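StiE protein (Stigmatella aurantiaca, PDB 6ECX) uses S-adenosylmethionine to O-methylate polyketide intermediates, this chain being the O-methyltransferase domain of a multifunctional polyketide synthase. Local coordinates at residues A[106-111]-A[135-140]; A[84-89]-A[157-162]. One frame throughout, in Å; residues are numbered along the deposited sequence.

Interaction 1. Residues A[106-111]-A[135-140]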
loop_
_atom_site.group_PDB
_atom_site.type_symbol
_atom_site.label_atom_id
_atom_site.label_comp_id
_atom_site.label_asym_id
_atom_site.label_seq_id
_atom_site.Cartn_x
_atom_site.Cartn_y
_atom_site.Cartn_z
ATOM N N LEU A 106 10.264 -10.072 3.693
ATOM C CA LEU A 106 10.925 -9.556 4.889
ATOM C C LEU A 106 11.466 -10.695 5.746
ATOM O O LEU A 106 12.621 -10.657 6.187
ATOM C CB LEU A 106 9.947 -8.684 5.686
ATOM C CG LEU A 106 9.595 -7.347 5.024
ATOM C CD1 LEU A 106 8.509 -6.628 5.800
ATOM C CD2 LEU A 106 10.834 -6.441 4.936
ATOM N N GLY A 107 10.662 -11.745 5.946
ATOM C CA GLY A 107 11.097 -12.850 6.790
ATOM C C GLY A 107 12.248 -13.640 6.195
ATOM O O GLY A 107 13.139 -14.106 6.920
ATOM N N GLU A 108 12.230 -13.828 4.870
ATOM C CA GLU A 108 13.296 -14.564 4.193
ATOM C C GLU A 108 14.612 -13.808 4.261
ATOM O O GLU A 108 15.676 -14.408 4.460
ATOM C CB GLU A 108 12.919 -14.812 2.733
ATOM C CG GLU A 108 12.112 -16.064 2.485
ATOM C CD GLU A 108 11.743 -16.232 1.023
ATOM O OE1 GLU A 108 11.521 -15.203 0.349
ATOM O OE2 GLU A 108 11.678 -17.390 0.554
ATOM N N GLN A 109 14.562 -12.493 4.097
ATOM C CA GLN A 109 15.773 -11.694 4.012
ATOM C C GLN A 109 16.267 -11.183 5.365
ATOM O O GLN A 109 17.368 -10.625 5.432
ATOM C CB GLN A 109 15.529 -10.533 3.046
ATOM C CG GLN A 109 15.084 -11.026 1.660
ATOM C CD GLN A 109 14.870 -9.906 0.649
ATOM O OE1 GLN A 109 14.664 -8.744 1.013
ATOM N NE2 GLN A 109 14.933 -10.253 -0.631
ATOM N N ASN A 110 15.504 -11.378 6.445
ATOM C CA ASN A 110 15.887 -10.899 7.780
ATOM C C ASN A 110 15.456 -11.953 8.792
ATOM O O ASN A 110 14.322 -11.925 9.282
ATOM C CB ASN A 110 15.254 -9.549 8.084
ATOM C CG ASN A 110 15.445 -8.554 6.961
ATOM O OD1 ASN A 110 16.433 -7.825 6.939
ATOM N ND2 ASN A 110 14.501 -8.524 6.015
ATOM N N GLU A 111 16.366 -12.865 9.118
ATOM C CA GLU A 111 15.975 -14.049 9.871
ATOM C C GLU A 111 15.569 -13.735 11.302
ATOM O O GLU A 111 14.903 -14.559 11.928
ATOM C CB GLU A 111 17.105 -15.075 9.870
ATOM C CG GLU A 111 17.394 -15.652 8.493
ATOM C CD GLU A 111 18.266 -16.897 8.544
ATOM O OE1 GLU A 111 17.863 -17.886 9.198
ATOM O OE2 GLU A 111 19.355 -16.883 7.930
ATOM N N ARG A 135 7.829 -22.013 2.628
ATOM C CA ARG A 135 9.130 -21.382 2.765
ATOM C C ARG A 135 9.763 -21.607 4.141
ATOM O O ARG A 135 10.832 -21.051 4.411
ATOM C CB ARG A 135 8.998 -19.892 2.454
ATOM C CG ARG A 135 8.814 -19.631 0.955
ATOM C CD ARG A 135 7.797 -18.540 0.691
ATOM N NE ARG A 135 7.558 -18.322 -0.736
ATOM C CZ ARG A 135 6.575 -18.892 -1.429
ATOM N NH1 ARG A 135 6.437 -18.632 -2.723
ATOM N NH2 ARG A 135 5.729 -19.724 -0.831
ATOM N N GLY A 136 9.144 -22.420 4.999
ATOM C CA GLY A 136 9.712 -22.704 6.308
ATOM C C GLY A 136 9.699 -21.540 7.280
ATOM O O GLY A 136 10.543 -21.476 8.178
ATOM N N LEU A 137 8.758 -20.615 7.130
ATOM C CA LEU A 137 8.681 -19.424 7.963
ATOM C C LEU A 137 7.567 -19.493 9.003
ATOM O O LEU A 137 7.269 -18.478 9.638
ATOM C CB LEU A 137 8.485 -18.195 7.076
ATOM C CG LEU A 137 9.654 -17.876 6.132
ATOM C CD1 LEU A 137 9.194 -16.996 4.972
ATOM C CD2 LEU A 137 10.727 -17.175 6.935
ATOM N N GLN A 138 6.949 -20.659 9.207
ATOM C CA GLN A 138 5.807 -20.726 10.111
ATOM C C GLN A 138 6.192 -20.490 11.566
ATOM O O GLN A 138 5.308 -20.320 12.403
ATOM C CB GLN A 138 5.087 -22.077 9.977
ATOM C CG GLN A 138 5.842 -23.293 10.527
ATOM C CD GLN A 138 6.866 -23.840 9.547
ATOM O OE1 GLN A 138 7.301 -23.131 8.631
ATOM N NE2 GLN A 138 7.244 -25.108 9.722
ATOM N N ASN A 139 7.472 -20.464 11.897
ATOM C CA ASN A 139 7.836 -20.139 13.265
ATOM C C ASN A 139 7.978 -18.651 13.490
ATOM O O ASN A 139 7.965 -18.217 14.648
ATOM C CB ASN A 139 9.128 -20.858 13.653
ATOM C CG ASN A 139 9.018 -22.325 13.439
ATOM O OD1 ASN A 139 9.789 -22.927 12.688
ATOM N ND2 ASN A 139 8.024 -22.922 14.079
ATOM N N ARG A 140 8.095 -17.860 12.417
ATOM C CA ARG A 140 8.237 -16.427 12.553
ATOM C C ARG A 140 7.085 -15.609 11.975
ATOM O O ARG A 140 6.999 -14.418 12.290
ATOM C CB ARG A 140 9.551 -15.958 11.914
ATOM C CG ARG A 140 10.762 -16.760 12.413
ATOM C CD ARG A 140 12.063 -16.027 12.139
ATOM N NE ARG A 140 12.601 -16.349 10.826
ATOM C CZ ARG A 140 12.681 -15.508 9.804
ATOM N NH1 ARG A 140 13.194 -15.941 8.657
ATOM N NH2 ARG A 140 12.254 -14.245 9.921
HETATM O O HOH W 1 12.490 -19.222 3.193
#
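Arg140 reaches back to Gly107 and joins two connections of the Rossmann-like methyltransferase fold: the end of helix 101-109 and, past helix 122-134, which ends in a Schellman motif with Gly136 as C-prime, the loop after it. The polar grip centres on one carbonyl. Arg140 NH1 donates to Gly107 O at 2.5 Å, very short and of doubtful exact value. The bond is nearly straight (164°), the oxygen in the guanidinium plane but NH1 above the carbonyl plane. NH2 adds a weak second bond to Gly107 O and another to Leu113 O, and these two oxygens hold the group. A bend at chi3 (-88°) turns NE out of the line of the chain; Glu111 O lies over one guanidinium face, toward the rim, without a hydrogen bond.

Apolar packing is slighter: Leu137 CD1 meets Glu108 CG at 3.9 Å, the side chains crossing at about a right angle. Leu137 CD2 makes van der Waals contact with Gly107 C and O, both at 3.9 Å.

Charge plays a looser part. Glu108 OE2 rests beside Arg135 CG without a salt bridge, and Arg135 NH2 hydrogen-bonds to Arg131 O instead. A water donates to Arg135 O at 2.8 Å and, weakly, to Glu108 OE2.

Interaction 2. Residues A[84-89]-A[157-162]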
loop_
_atom_site.group_PDB
_atom_site.type_symbol
_atom_site.label_atom_id
_atom_site.label_comp_id
_atom_site.label_asym_id
_atom_site.label_seq_id
_atom_site.Cartn_x
_atom_site.Cartn_y
_atom_site.Cartn_z
ATOM N N VAL A 84 13.764 2.644 6.587
ATOM C CA VAL A 84 13.685 1.590 7.601
ATOM C C VAL A 84 14.998 0.819 7.649
ATOM O O VAL A 84 15.529 0.395 6.615
ATOM C CB VAL A 84 12.513 0.637 7.320
ATOM C CG1 VAL A 84 12.467 -0.472 8.359
ATOM C CG2 VAL A 84 11.183 1.395 7.243
ATOM N N ASP A 85 15.516 0.620 8.852
ATOM C CA ASP A 85 16.684 -0.228 9.076
ATOM C C ASP A 85 16.163 -1.540 9.644
ATOM O O ASP A 85 15.910 -1.649 10.847
ATOM C CB ASP A 85 17.677 0.439 10.026
ATOM C CG ASP A 85 18.907 -0.431 10.303
ATOM O OD1 ASP A 85 18.970 -1.579 9.805
ATOM O OD2 ASP A 85 19.828 0.045 11.017
ATOM N N LEU A 86 16.005 -2.544 8.786
ATOM C CA LEU A 86 15.426 -3.797 9.270
ATOM C C LEU A 86 16.314 -4.498 10.302
ATOM O O LEU A 86 15.800 -5.237 11.149
ATOM C CB LEU A 86 15.142 -4.724 8.092
ATOM C CG LEU A 86 13.994 -4.197 7.216
ATOM C CD1 LEU A 86 13.953 -4.902 5.870
ATOM C CD2 LEU A 86 12.644 -4.311 7.932
ATOM N N SER A 87 17.623 -4.246 10.302
ATOM C CA SER A 87 18.457 -4.912 11.294
ATOM C C SER A 87 18.120 -4.462 12.708
ATOM O O SER A 87 18.434 -5.181 13.668
ATOM C CB SER A 87 19.951 -4.676 11.007
ATOM O OG SER A 87 20.299 -3.329 11.269
ATOM N N ALA A 88 17.487 -3.292 12.853
ATOM C CA ALA A 88 17.209 -2.703 14.157
ATOM C C ALA A 88 15.835 -3.081 14.687
ATOM O O ALA A 88 15.559 -2.906 15.881
ATOM C CB ALA A 88 17.308 -1.175 14.064
ATOM N N ILE A 89 14.995 -3.585 13.845
ATOM C CA ILE A 89 13.602 -3.877 14.148
ATOM C C ILE A 89 13.476 -5.339 14.545
ATOM O O ILE A 89 14.259 -6.191 14.103
ATOM C CB ILE A 89 12.773 -3.499 12.905
ATOM C CG1 ILE A 89 12.550 -1.975 12.929
ATOM C CG2 ILE A 89 11.475 -4.299 12.766
ATOM C CD1 ILE A 89 12.170 -1.429 11.607
ATOM N N TYR A 157 4.575 -3.944 18.279
ATOM C CA TYR A 157 5.367 -3.967 17.056
ATOM C C TYR A 157 6.322 -2.784 16.971
ATOM O O TYR A 157 6.127 -1.743 17.604
ATOM C CB TYR A 157 4.433 -3.998 15.832
ATOM C CG TYR A 157 3.558 -5.226 15.888
ATOM C CD1 TYR A 157 4.041 -6.461 15.458
ATOM C CD2 TYR A 157 2.293 -5.177 16.459
ATOM C CE1 TYR A 157 3.268 -7.628 15.569
ATOM C CE2 TYR A 157 1.507 -6.330 16.563
ATOM C CZ TYR A 157 1.996 -7.541 16.100
ATOM O OH TYR A 157 1.220 -8.666 16.202
ATOM N N ASP A 158 7.382 -2.983 16.185
ATOM C CA ASP A 158 8.342 -1.944 15.850
ATOM C C ASP A 158 8.081 -1.327 14.498
ATOM O O ASP A 158 8.442 -0.167 14.272
ATOM C CB ASP A 158 9.757 -2.527 15.844
ATOM C CG ASP A 158 10.133 -3.146 17.173
ATOM O OD1 ASP A 158 9.644 -2.670 18.208
ATOM O OD2 ASP A 158 10.918 -4.105 17.167
ATOM N N LEU A 159 7.421 -2.069 13.602
ATOM C CA LEU A 159 7.148 -1.602 12.248
ATOM C C LEU A 159 5.767 -2.100 11.863
ATOM O O LEU A 159 5.432 -3.257 12.145
ATOM C CB LEU A 159 8.205 -2.121 11.257
ATOM C CG LEU A 159 7.970 -1.992 9.741
ATOM C CD1 LEU A 159 8.039 -0.525 9.310
ATOM C CD2 LEU A 159 9.032 -2.806 8.966
ATOM N N VAL A 160 4.954 -1.218 11.266
ATOM C CA VAL A 160 3.607 -1.553 10.798
ATOM C C VAL A 160 3.501 -1.203 9.316
ATOM O O VAL A 160 3.939 -0.131 8.891
ATOM C CB VAL A 160 2.513 -0.822 11.609
ATOM C CG1 VAL A 160 1.108 -1.133 11.051
ATOM C CG2 VAL A 160 2.551 -1.212 13.088
ATOM N N LEU A 161 2.917 -2.113 8.527
ATOM C CA LEU A 161 2.816 -1.976 7.080
ATOM C C LEU A 161 1.343 -1.874 6.694
ATOM O O LEU A 161 0.514 -2.675 7.161
ATOM C CB LEU A 161 3.433 -3.174 6.326
ATOM C CG LEU A 161 4.771 -3.784 6.719
ATOM C CD1 LEU A 161 5.114 -4.958 5.795
ATOM C CD2 LEU A 161 5.867 -2.748 6.654
ATOM N N GLY A 162 1.029 -0.912 5.827
ATOM C CA GLY A 162 -0.303 -0.829 5.235
ATOM C C GLY A 162 -0.175 -0.339 3.812
ATOM O O GLY A 162 -0.192 0.871 3.570
#
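Ile89 and Leu159 meet through torsions that place different atoms. In Ile89, chi1 (-81°) sets CG1 anti to the carbonyl carbon and CG2 anti to N, and chi2 (161°) carries CD1 on to Leu159 CB at 4.0 Å, the two side chains crossing obliquely. In Leu159, CG stands anti to the backbone N (chi1 168°), and from it the CD2 methyl faces two residues of the incoming loop, Leu86 CD2 at 4.0 Å and Val84 CG1 at 4.2 Å. Leu188 of strand 187-196 touches both Val84 and Leu159, extending this apolar patch onto the next strand of the sheet.

Where the chain turns a corner, Asp158 slides past Ile89 in the opposite direction, with CB 3.9 Å from Ile89 CG2. Its OD2 has partners just beyond Ile89, accepting from Lys90 N and, weakly, from Asn91 N; OD1 is hydrogen-bonded to Thr184 OG1. Within the loop, the Asp85 carboxylate helps hold the turn, with Ser87 OG donating to OD1 at 2.6 Å and Ser87 N giving the same oxygen a weak bond.

Residues 84-89 thus run into strand 91-94 beside its parallel neighbour in the Rossmann-like sheet. No hydrogen bond joins the two segments, so what they share directly is mainly van der Waals contact between aliphatic groups, with Asp158 tying the chain by backbone N-H groups just past Ile89.

The two contacts have centres 15 Å apart, on the same side of the chain's centre, in the Rossmann-like part of the domain. Along the chain the order is 84-89, 106-111, 135-140, 157-162, so interaction 1 falls wholly between the two segments of interaction 2. Helix 101-109 connects them: Leu106 CD2 packs on Leu86 CD1 at 3.6 Å, and Leu106 CD1 on Leu161 CD1 at 3.8 Å. Interaction 2 lies at the neighbouring strands 91-94 and 157-163, whereas interaction 1 leads toward an outermost strand, 141-145. Together they tie loops, a helix and sheet of the part that binds S-adenosylmethionine, although neither contact touches the cofactor.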